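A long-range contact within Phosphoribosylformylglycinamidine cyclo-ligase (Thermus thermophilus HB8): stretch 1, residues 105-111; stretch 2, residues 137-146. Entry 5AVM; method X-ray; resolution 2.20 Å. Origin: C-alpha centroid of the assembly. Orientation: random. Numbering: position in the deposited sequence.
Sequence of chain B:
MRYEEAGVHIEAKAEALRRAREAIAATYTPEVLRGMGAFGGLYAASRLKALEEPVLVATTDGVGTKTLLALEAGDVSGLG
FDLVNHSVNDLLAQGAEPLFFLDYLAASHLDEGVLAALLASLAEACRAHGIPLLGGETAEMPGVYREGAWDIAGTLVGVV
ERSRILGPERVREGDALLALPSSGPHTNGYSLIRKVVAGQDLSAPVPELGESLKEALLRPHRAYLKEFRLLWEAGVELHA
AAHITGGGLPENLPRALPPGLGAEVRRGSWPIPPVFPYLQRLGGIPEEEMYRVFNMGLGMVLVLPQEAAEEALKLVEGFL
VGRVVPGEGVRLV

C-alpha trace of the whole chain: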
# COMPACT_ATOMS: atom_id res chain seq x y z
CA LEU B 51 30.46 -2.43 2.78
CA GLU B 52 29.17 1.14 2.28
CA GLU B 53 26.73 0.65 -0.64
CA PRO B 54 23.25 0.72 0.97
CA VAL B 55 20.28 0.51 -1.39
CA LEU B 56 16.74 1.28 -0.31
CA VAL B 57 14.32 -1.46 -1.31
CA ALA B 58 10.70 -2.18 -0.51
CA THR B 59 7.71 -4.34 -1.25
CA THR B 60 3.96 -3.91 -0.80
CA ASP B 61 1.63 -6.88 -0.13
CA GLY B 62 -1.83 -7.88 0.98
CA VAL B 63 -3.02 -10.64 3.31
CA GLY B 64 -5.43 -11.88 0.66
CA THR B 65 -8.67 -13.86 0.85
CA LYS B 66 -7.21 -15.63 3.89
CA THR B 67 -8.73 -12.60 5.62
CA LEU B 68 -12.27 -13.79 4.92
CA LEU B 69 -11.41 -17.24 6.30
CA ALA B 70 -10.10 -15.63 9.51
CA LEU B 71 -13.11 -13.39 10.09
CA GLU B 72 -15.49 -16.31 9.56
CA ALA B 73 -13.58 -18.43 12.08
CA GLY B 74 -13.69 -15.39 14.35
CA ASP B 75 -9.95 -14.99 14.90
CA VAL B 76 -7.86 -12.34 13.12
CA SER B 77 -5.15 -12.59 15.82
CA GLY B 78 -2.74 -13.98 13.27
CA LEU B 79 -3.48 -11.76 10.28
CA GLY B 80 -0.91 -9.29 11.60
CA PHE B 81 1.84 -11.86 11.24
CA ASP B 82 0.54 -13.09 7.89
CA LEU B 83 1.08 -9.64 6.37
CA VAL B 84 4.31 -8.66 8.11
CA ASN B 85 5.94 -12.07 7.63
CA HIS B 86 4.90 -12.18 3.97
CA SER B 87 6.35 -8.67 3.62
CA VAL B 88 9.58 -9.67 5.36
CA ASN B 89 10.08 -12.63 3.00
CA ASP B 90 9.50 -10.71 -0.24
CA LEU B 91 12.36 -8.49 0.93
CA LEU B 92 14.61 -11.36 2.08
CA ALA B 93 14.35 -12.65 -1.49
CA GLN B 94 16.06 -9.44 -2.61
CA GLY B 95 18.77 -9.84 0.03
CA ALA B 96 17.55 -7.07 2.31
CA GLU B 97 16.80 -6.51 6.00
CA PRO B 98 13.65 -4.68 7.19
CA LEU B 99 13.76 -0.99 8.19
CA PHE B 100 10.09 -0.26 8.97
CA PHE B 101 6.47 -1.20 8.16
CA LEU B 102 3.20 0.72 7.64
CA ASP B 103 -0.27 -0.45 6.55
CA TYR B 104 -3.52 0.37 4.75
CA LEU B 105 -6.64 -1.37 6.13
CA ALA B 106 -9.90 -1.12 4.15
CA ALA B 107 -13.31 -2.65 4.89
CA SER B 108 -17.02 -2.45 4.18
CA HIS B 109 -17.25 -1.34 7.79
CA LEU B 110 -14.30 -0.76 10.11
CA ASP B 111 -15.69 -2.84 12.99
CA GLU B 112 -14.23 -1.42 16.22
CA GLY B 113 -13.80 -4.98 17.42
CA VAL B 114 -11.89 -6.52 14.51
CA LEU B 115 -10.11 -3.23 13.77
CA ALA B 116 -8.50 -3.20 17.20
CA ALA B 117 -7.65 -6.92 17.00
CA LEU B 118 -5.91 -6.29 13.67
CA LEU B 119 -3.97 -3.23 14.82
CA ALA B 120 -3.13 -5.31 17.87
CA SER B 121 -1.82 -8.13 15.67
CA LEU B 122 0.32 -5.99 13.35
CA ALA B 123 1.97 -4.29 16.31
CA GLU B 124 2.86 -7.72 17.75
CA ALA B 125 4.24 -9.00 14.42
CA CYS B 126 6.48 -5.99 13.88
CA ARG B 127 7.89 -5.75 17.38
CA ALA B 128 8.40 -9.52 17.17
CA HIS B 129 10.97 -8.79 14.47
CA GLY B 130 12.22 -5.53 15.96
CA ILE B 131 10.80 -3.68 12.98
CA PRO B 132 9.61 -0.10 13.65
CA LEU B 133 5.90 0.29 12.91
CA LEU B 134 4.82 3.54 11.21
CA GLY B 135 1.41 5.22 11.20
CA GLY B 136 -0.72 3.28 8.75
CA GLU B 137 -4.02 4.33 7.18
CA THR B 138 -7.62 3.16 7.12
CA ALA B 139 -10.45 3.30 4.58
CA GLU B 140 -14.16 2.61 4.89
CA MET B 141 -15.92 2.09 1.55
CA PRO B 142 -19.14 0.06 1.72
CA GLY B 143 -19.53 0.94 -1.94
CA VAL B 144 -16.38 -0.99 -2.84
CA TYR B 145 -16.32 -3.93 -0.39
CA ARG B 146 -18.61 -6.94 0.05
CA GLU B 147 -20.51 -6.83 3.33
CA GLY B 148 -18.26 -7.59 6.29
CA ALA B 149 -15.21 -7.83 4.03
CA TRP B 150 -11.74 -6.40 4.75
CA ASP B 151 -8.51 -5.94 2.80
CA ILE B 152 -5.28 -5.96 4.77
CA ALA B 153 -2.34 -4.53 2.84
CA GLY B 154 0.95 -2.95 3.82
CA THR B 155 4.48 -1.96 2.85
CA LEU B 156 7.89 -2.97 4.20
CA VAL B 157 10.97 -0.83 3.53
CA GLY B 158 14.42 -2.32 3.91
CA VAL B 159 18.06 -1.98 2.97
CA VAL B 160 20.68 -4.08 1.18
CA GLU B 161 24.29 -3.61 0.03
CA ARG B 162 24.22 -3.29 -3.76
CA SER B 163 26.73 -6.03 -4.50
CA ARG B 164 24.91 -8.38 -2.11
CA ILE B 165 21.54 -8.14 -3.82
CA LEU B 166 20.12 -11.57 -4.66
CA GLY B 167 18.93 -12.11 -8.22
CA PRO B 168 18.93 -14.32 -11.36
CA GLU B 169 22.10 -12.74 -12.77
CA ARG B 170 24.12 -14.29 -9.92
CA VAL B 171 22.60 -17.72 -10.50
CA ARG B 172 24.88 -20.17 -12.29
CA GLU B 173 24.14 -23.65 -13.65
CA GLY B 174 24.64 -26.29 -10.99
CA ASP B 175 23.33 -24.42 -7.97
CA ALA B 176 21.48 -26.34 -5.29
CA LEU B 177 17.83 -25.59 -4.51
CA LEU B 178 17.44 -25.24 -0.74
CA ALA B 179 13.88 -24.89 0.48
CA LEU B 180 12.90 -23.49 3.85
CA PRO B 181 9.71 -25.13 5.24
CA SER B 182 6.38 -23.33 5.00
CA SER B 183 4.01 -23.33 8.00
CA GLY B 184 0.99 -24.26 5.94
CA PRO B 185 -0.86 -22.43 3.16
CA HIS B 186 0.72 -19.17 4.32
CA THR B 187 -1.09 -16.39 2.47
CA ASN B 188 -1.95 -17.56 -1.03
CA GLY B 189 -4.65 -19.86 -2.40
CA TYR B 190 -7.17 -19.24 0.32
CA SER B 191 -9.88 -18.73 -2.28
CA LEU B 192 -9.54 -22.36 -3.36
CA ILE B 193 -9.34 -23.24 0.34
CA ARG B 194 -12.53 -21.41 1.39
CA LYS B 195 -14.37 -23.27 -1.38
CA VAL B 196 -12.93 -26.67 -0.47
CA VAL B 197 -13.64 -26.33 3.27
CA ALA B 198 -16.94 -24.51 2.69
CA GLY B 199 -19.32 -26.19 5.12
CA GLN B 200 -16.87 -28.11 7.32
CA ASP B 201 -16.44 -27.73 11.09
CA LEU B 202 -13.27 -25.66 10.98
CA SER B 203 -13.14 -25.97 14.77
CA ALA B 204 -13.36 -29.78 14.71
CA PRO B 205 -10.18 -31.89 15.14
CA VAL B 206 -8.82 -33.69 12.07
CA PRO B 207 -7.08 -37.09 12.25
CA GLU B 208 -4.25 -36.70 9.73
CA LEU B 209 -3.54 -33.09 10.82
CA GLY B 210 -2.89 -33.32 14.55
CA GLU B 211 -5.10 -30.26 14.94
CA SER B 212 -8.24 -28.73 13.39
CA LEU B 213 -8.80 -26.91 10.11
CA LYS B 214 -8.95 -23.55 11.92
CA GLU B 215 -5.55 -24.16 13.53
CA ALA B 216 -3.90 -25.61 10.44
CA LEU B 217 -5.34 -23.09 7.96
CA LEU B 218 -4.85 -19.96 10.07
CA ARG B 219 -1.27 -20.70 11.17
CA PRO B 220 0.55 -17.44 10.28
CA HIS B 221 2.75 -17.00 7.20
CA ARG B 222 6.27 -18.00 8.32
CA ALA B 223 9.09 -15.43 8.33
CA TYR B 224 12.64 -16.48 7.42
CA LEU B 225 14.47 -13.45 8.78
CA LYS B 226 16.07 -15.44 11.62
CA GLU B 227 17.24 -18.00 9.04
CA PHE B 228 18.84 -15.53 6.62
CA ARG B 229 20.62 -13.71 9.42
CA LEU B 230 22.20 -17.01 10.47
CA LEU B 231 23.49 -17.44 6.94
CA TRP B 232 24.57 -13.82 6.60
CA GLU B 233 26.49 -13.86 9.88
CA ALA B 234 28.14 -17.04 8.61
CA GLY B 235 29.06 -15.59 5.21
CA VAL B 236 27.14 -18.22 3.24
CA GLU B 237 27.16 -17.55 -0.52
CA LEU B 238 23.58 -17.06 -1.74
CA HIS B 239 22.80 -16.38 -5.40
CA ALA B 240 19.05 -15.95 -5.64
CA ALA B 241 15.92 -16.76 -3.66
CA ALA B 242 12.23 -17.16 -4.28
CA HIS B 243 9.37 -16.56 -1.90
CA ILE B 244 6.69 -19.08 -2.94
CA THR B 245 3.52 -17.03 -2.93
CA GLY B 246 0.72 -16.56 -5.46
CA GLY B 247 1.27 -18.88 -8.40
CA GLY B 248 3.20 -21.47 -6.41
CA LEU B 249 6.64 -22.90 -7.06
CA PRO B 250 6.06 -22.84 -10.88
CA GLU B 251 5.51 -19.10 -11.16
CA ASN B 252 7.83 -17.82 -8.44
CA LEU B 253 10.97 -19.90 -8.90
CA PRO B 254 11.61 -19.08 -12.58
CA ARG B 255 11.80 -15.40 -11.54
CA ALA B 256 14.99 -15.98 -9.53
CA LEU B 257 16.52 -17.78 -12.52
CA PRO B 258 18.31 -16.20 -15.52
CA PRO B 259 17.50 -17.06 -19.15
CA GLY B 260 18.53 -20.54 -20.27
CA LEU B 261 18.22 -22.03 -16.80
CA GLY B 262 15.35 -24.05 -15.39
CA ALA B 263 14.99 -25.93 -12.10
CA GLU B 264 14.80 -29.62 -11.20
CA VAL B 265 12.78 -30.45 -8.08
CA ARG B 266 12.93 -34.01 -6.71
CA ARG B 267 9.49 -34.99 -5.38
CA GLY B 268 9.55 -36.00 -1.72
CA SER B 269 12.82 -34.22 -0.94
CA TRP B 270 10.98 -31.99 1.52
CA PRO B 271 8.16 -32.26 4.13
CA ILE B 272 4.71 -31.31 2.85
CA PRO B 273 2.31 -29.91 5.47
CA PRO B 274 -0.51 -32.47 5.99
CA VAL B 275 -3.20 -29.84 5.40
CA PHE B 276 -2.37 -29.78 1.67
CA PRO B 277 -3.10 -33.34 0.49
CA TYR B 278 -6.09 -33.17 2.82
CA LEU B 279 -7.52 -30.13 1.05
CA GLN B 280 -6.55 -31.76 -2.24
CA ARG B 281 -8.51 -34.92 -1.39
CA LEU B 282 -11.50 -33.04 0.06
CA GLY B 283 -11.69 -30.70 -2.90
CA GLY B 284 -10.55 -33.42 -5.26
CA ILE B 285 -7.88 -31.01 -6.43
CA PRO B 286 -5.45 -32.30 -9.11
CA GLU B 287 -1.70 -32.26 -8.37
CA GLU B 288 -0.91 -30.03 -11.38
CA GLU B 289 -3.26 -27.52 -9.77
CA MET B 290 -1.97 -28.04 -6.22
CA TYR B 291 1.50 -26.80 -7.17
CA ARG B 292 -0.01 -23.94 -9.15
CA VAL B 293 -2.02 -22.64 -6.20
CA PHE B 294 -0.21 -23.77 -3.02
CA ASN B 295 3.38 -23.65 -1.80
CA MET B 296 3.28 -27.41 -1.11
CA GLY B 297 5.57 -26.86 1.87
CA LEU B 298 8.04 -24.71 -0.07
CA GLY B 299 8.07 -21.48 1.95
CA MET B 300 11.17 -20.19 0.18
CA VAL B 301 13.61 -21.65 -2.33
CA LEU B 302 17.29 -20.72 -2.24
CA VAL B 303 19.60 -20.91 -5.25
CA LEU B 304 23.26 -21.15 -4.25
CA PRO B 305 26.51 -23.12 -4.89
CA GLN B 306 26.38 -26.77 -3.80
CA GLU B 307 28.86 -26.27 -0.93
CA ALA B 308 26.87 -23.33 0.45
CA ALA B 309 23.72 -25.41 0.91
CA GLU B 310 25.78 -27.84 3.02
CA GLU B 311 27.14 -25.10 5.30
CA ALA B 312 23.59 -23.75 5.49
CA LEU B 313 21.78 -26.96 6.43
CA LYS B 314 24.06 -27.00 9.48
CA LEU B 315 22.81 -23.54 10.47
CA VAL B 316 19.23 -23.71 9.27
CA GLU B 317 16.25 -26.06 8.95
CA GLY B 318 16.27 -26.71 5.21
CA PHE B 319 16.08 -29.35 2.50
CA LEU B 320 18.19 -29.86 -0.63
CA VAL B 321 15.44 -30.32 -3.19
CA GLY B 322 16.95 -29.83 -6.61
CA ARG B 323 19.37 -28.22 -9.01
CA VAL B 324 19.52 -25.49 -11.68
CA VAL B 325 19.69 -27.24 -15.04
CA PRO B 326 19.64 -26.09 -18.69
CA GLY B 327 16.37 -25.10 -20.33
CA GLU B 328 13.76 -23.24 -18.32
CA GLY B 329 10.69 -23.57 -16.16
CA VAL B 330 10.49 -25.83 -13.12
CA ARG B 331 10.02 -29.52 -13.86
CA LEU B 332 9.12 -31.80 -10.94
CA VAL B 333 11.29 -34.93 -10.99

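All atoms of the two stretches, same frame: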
# COMPACT_ATOMS: atom_id res chain seq x y z
N LEU B 105 -5.49 -0.48 5.93
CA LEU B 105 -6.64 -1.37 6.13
C LEU B 105 -7.93 -0.79 5.56
O LEU B 105 -8.27 0.36 5.83
CB LEU B 105 -6.81 -1.66 7.63
CG LEU B 105 -5.87 -2.69 8.29
CD1 LEU B 105 -4.45 -2.52 7.77
CD2 LEU B 105 -5.92 -2.52 9.80
N ALA B 106 -8.65 -1.58 4.76
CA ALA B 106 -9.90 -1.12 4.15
C ALA B 106 -11.01 -2.17 4.30
O ALA B 106 -10.79 -3.35 4.05
CB ALA B 106 -9.68 -0.79 2.68
N ALA B 107 -12.20 -1.72 4.69
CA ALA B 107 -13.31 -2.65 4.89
C ALA B 107 -14.65 -2.03 4.55
O ALA B 107 -14.76 -0.81 4.40
CB ALA B 107 -13.32 -3.11 6.32
N SER B 108 -15.66 -2.89 4.45
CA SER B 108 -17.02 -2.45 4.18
C SER B 108 -17.37 -1.58 5.39
O SER B 108 -17.94 -0.49 5.26
CB SER B 108 -17.96 -3.65 4.11
OG SER B 108 -19.31 -3.24 3.97
N HIS B 109 -17.02 -2.07 6.57
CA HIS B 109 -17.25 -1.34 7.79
C HIS B 109 -16.17 -1.66 8.81
O HIS B 109 -16.04 -2.79 9.27
CB HIS B 109 -18.63 -1.65 8.37
CG HIS B 109 -18.96 -0.84 9.58
ND1 HIS B 109 -18.47 -1.15 10.83
CD2 HIS B 109 -19.66 0.31 9.72
CE1 HIS B 109 -18.86 -0.22 11.69
NE2 HIS B 109 -19.58 0.67 11.04
N LEU B 110 -15.39 -0.64 9.16
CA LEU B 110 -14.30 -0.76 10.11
C LEU B 110 -14.79 -1.12 11.52
O LEU B 110 -14.80 -0.28 12.42
CB LEU B 110 -13.51 0.56 10.15
CG LEU B 110 -12.92 1.01 8.81
CD1 LEU B 110 -12.39 2.42 8.94
CD2 LEU B 110 -11.80 0.06 8.39
N ASP B 111 -15.19 -2.37 11.70
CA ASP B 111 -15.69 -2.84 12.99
C ASP B 111 -14.69 -2.51 14.09
O ASP B 111 -13.53 -2.93 14.01
CB ASP B 111 -15.89 -4.36 12.95
CG ASP B 111 -17.21 -4.78 13.57
OD1 ASP B 111 -18.25 -4.66 12.88
OD2 ASP B 111 -17.21 -5.22 14.74
N GLU B 137 -2.73 3.72 7.44
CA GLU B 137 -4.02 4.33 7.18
C GLU B 137 -5.20 3.36 7.28
O GLU B 137 -5.03 2.17 7.55
CB GLU B 137 -4.05 5.02 5.81
CG GLU B 137 -3.17 6.26 5.73
CD GLU B 137 -3.33 7.19 6.92
OE1 GLU B 137 -4.49 7.41 7.35
OE2 GLU B 137 -2.29 7.72 7.42
N THR B 138 -6.38 3.91 7.04
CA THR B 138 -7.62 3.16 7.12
C THR B 138 -8.61 3.73 6.10
O THR B 138 -8.58 4.92 5.81
CB THR B 138 -8.20 3.28 8.56
OG1 THR B 138 -8.88 2.07 8.91
CG2 THR B 138 -9.16 4.45 8.67
N ALA B 139 -9.46 2.87 5.55
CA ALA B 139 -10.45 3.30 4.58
C ALA B 139 -11.73 2.51 4.76
O ALA B 139 -11.71 1.28 4.91
CB ALA B 139 -9.92 3.12 3.18
N GLU B 140 -12.85 3.22 4.75
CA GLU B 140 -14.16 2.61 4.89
C GLU B 140 -14.97 2.93 3.63
O GLU B 140 -15.36 4.08 3.41
CB GLU B 140 -14.86 3.14 6.15
CG GLU B 140 -16.27 2.60 6.36
CD GLU B 140 -16.79 2.82 7.76
OE1 GLU B 140 -16.34 2.11 8.68
OE2 GLU B 140 -17.64 3.72 7.94
N MET B 141 -15.18 1.92 2.80
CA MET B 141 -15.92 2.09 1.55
C MET B 141 -16.90 0.96 1.31
O MET B 141 -16.59 -0.03 0.64
CB MET B 141 -14.94 2.20 0.38
CG MET B 141 -13.90 3.31 0.53
SD MET B 141 -12.72 3.35 -0.83
CE MET B 141 -11.62 2.01 -0.37
N PRO B 142 -18.11 1.08 1.88
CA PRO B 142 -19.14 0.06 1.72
C PRO B 142 -19.60 -0.02 0.27
O PRO B 142 -20.33 -0.94 -0.11
CB PRO B 142 -20.24 0.53 2.67
CG PRO B 142 -20.05 2.02 2.70
CD PRO B 142 -18.56 2.14 2.80
N GLY B 143 -19.16 0.93 -0.54
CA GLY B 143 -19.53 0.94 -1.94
C GLY B 143 -18.54 0.16 -2.78
O GLY B 143 -18.77 -0.08 -3.97
N VAL B 144 -17.43 -0.24 -2.16
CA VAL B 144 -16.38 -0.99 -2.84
C VAL B 144 -16.26 -2.44 -2.34
O VAL B 144 -16.01 -3.36 -3.12
CB VAL B 144 -14.99 -0.29 -2.66
CG1 VAL B 144 -13.88 -1.14 -3.25
CG2 VAL B 144 -15.02 1.08 -3.33
N TYR B 145 -16.45 -2.63 -1.03
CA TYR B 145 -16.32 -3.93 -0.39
C TYR B 145 -17.61 -4.72 -0.15
O TYR B 145 -18.68 -4.14 0.07
CB TYR B 145 -15.60 -3.76 0.95
CG TYR B 145 -14.17 -3.31 0.77
CD1 TYR B 145 -13.18 -4.24 0.46
CD2 TYR B 145 -13.83 -1.96 0.83
CE1 TYR B 145 -11.87 -3.82 0.21
CE2 TYR B 145 -12.52 -1.53 0.57
CZ TYR B 145 -11.55 -2.47 0.26
OH TYR B 145 -10.26 -2.07 -0.02
N ARG B 146 -17.49 -6.04 -0.21
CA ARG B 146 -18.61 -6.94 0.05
C ARG B 146 -18.89 -6.76 1.53
O ARG B 146 -18.00 -6.41 2.30
CB ARG B 146 -18.21 -8.40 -0.22
CG ARG B 146 -18.04 -8.78 -1.70
CD ARG B 146 -19.35 -8.62 -2.44
NE ARG B 146 -19.31 -9.11 -3.82
CZ ARG B 146 -20.33 -9.02 -4.67
NH1 ARG B 146 -21.46 -8.45 -4.29
NH2 ARG B 146 -20.21 -9.49 -5.90
O HOH W 1 -20.73 -3.07 1.98

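What sets the frame in which S108, E140 and L110, the residues with the most covered surface, meet? Strands 105-107 and 137-140 run parallel, and their backbones alternate as donor and acceptor: L105 N to E137 O (3.1 Å), A139 N to L105 O (2.8 Å), A107 N to A139 O (3.0 Å) and M141 N to A107 O (3.2 Å). This ladder places A106 beside A139, with their CB atoms 3.9 Å apart on the same face.

How does S108 come to be so enclosed just beyond the strand? The second stretch turns back there, with V144 N and Y145 N both bonded to M141 O. S108 CB consequently lies 3.9 Å from Y145 CB and 3.3 Å from R146 O. A water links the two stretches, 2.5 Å from S108 OG and donating to Y145 O at 3.0 Å. The Y145 ring packs against the first strand on the face that carries the A106 and A139 side chains, with A107 N over one face of the ring and Y145 CZ 3.5 Å from A106 CB.

What does E140 add on the face that carries L105, A107 and T138? Its extended side chain (chi1 and chi2 both t) reaches past the strand end, where OE1 accepts a hydrogen bond from L110 N at 2.9 Å.

Why is L110 covered too? Its CB points toward the second stretch, and both methyls, L110 CD1 and CD2, lie about equally near T138 OG1 (3.5 and 3.6 Å), and CD2 is also 3.7 Å from A139 O.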